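Local coordinates for activator of Hsp90 ATPase homologue 1/2-like C-terminal domain-containing protein (Staphylococcus saprophyticus subsp. saprophyticus, PDB 3Q6A) that is of unknown function but belongs to the AHA1 family, named after the activator of Hsp90 ATPase, and probably has a Bet v 1-like helix-grip fold, at residues Arg13-Glu18 against Val121-Gly126. Sequence-based numbering, arbitrary orientation.
Sequences RETVFE and VYLEHG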
loop_
_atom_site.group_PDB
_atom_site.type_symbol
_atom_site.label_atom_id
_atom_site.label_comp_id
_atom_site.label_asym_id
_atom_site.label_seq_id
_atom_site.Cartn_x
_atom_site.Cartn_y
_atom_site.Cartn_z
ATOM N N ARG D 13 16.575 1.732 -12.114
ATOM C CA ARG D 13 16.546 2.915 -11.265
ATOM C C ARG D 13 16.218 4.201 -12.013
ATOM O O ARG D 13 15.465 5.038 -11.505
ATOM C CB ARG D 13 17.894 3.045 -10.549
ATOM C CG ARG D 13 17.911 4.048 -9.429
ATOM C CD ARG D 13 19.242 4.030 -8.716
ATOM N NE ARG D 13 20.339 4.365 -9.616
ATOM C CZ ARG D 13 21.552 4.723 -9.205
ATOM N NH1 ARG D 13 21.822 4.794 -7.906
ATOM N NH2 ARG D 13 22.494 5.005 -10.092
ATOM N N GLU D 14 16.777 4.360 -13.213
ATOM C CA GLU D 14 16.526 5.550 -14.015
ATOM C C GLU D 14 15.045 5.677 -14.316
ATOM O O GLU D 14 14.472 6.764 -14.234
ATOM C CB GLU D 14 17.288 5.502 -15.352
ATOM C CG GLU D 14 18.807 5.512 -15.256
ATOM C CD GLU D 14 19.370 4.216 -14.713
ATOM O OE1 GLU D 14 18.685 3.173 -14.856
ATOM O OE2 GLU D 14 20.499 4.241 -14.161
ATOM N N THR D 15 14.420 4.557 -14.661
ATOM C CA THR D 15 13.008 4.548 -14.998
ATOM C C THR D 15 12.118 4.941 -13.822
ATOM O O THR D 15 11.116 5.624 -14.004
ATOM C CB THR D 15 12.560 3.164 -15.497
ATOM O OG1 THR D 15 13.307 2.816 -16.668
ATOM C CG2 THR D 15 11.073 3.181 -15.839
ATOM N N VAL D 16 12.482 4.499 -12.626
ATOM C CA VAL D 16 11.698 4.832 -11.439
ATOM C C VAL D 16 11.883 6.323 -11.129
ATOM O O VAL D 16 10.922 7.025 -10.828
ATOM C CB VAL D 16 12.141 3.999 -10.217
ATOM C CG1 VAL D 16 11.303 4.387 -8.993
ATOM C CG2 VAL D 16 11.976 2.498 -10.514
ATOM N N PHE D 17 13.123 6.801 -11.212
ATOM C CA PHE D 17 13.430 8.207 -10.955
ATOM C C PHE D 17 12.604 9.069 -11.898
ATOM O O PHE D 17 11.957 10.029 -11.475
ATOM C CB PHE D 17 14.927 8.471 -11.178
ATOM C CG PHE D 17 15.323 9.930 -11.056
ATOM C CD1 PHE D 17 15.597 10.494 -9.810
ATOM C CD2 PHE D 17 15.410 10.731 -12.191
ATOM C CE1 PHE D 17 15.957 11.847 -9.700
ATOM C CE2 PHE D 17 15.764 12.080 -12.093
ATOM C CZ PHE D 17 16.039 12.635 -10.845
ATOM N N GLU D 18 12.610 8.708 -13.180
ATOM C CA GLU D 18 11.867 9.445 -14.187
ATOM C C GLU D 18 10.370 9.481 -13.914
ATOM O O GLU D 18 9.698 10.452 -14.263
ATOM C CB GLU D 18 12.102 8.852 -15.577
ATOM C CG GLU D 18 13.471 9.156 -16.183
ATOM C CD GLU D 18 13.725 10.652 -16.395
ATOM O OE1 GLU D 18 12.902 11.320 -17.059
ATOM O OE2 GLU D 18 14.752 11.150 -15.897
ATOM N N VAL D 121 2.857 -0.812 -9.341
ATOM C CA VAL D 121 1.919 -1.306 -10.334
ATOM C C VAL D 121 2.038 -0.555 -11.663
ATOM O O VAL D 121 2.002 -1.161 -12.735
ATOM C CB VAL D 121 0.474 -1.169 -9.843
ATOM C CG1 VAL D 121 -0.484 -1.644 -10.924
ATOM C CG2 VAL D 121 0.294 -1.973 -8.559
ATOM N N TYR D 122 2.167 0.766 -11.589
ATOM C CA TYR D 122 2.277 1.574 -12.800
ATOM C C TYR D 122 3.524 1.221 -13.626
ATOM O O TYR D 122 3.443 1.089 -14.850
ATOM C CB TYR D 122 2.278 3.064 -12.429
ATOM C CG TYR D 122 2.683 4.010 -13.545
ATOM C CD1 TYR D 122 1.919 4.114 -14.706
ATOM C CD2 TYR D 122 3.838 4.791 -13.439
ATOM C CE1 TYR D 122 2.298 4.975 -15.748
ATOM C CE2 TYR D 122 4.226 5.659 -14.476
ATOM C CZ TYR D 122 3.449 5.739 -15.626
ATOM O OH TYR D 122 3.830 6.562 -16.669
ATOM N N LEU D 123 4.660 1.061 -12.964
ATOM C CA LEU D 123 5.910 0.745 -13.663
ATOM C C LEU D 123 6.070 -0.726 -14.057
ATOM O O LEU D 123 6.717 -1.038 -15.061
ATOM C CB LEU D 123 7.108 1.178 -12.819
ATOM C CG LEU D 123 7.229 2.697 -12.606
ATOM C CD1 LEU D 123 8.415 3.023 -11.698
ATOM C CD2 LEU D 123 7.376 3.373 -13.966
ATOM N N GLU D 124 5.488 -1.632 -13.283
ATOM C CA GLU D 124 5.621 -3.057 -13.597
ATOM C C GLU D 124 4.536 -3.572 -14.539
ATOM O O GLU D 124 4.735 -4.589 -15.202
ATOM C CB GLU D 124 5.626 -3.894 -12.312
ATOM C CG GLU D 124 6.910 -3.775 -11.493
ATOM C CD GLU D 124 6.889 -4.603 -10.233
ATOM O OE1 GLU D 124 5.976 -5.448 -10.086
ATOM O OE2 GLU D 124 7.788 -4.439 -9.385
ATOM N N HIS D 125 3.403 -2.877 -14.620
ATOM C CA HIS D 125 2.318 -3.338 -15.481
ATOM C C HIS D 125 1.704 -2.323 -16.431
ATOM O O HIS D 125 0.868 -2.684 -17.259
ATOM C CB HIS D 125 1.198 -3.942 -14.631
ATOM C CG HIS D 125 1.594 -5.205 -13.943
ATOM N ND1 HIS D 125 2.070 -6.302 -14.629
ATOM C CD2 HIS D 125 1.635 -5.531 -12.629
ATOM C CE1 HIS D 125 2.397 -7.247 -13.765
ATOM N NE2 HIS D 125 2.144 -6.806 -12.546
ATOM N N GLY D 126 2.083 -1.063 -16.305
ATOM C CA GLY D 126 1.518 -0.064 -17.187
ATOM C C GLY D 126 0.038 0.156 -16.956
ATOM O O GLY D 126 -0.691 0.532 -17.875
#
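The short helix that follows the first strand of this Bet v 1-like, helix-grip fold meets the C-terminal part of the long helix 102-125 here, and Leu123 is the one residue of 121-126 that touches 13-18. Its CB points at the helix of Arg13-Glu18; chi1 (-65°) carries CG on in the same general direction, and chi2 (177°) extends CD1 onward to Val16 and leaves CD2 beside Thr15. CD1 lies 3.8 Å from Val16 CG2 and equally close to Val16 CA, so it rests on backbone as well as side chain; the Val16 side chain lies roughly perpendicular to that of Leu123. The other methyl, Leu123 CD2, is 4.1 Å from Thr15 CG2, where the two side chains run alongside each other with reversed direction. A forked leucine suits this place because its branched end reaches in between backbones whose nearest CA atoms, those of Leu123 and Val16, are 7.4 Å apart. Thr15 suits the margin, lending a methyl to the contact while keeping a hydroxyl at a partly exposed position; valine suits the buried one, being compact and wholly apolar. Val16 also packs on Val11, on Thr88 and Val90 of strand 87-94 and on Phe81 of strand 75-84, joining the short helix to the sheet, while Val121 and His125 on the long helix meet the second subunit.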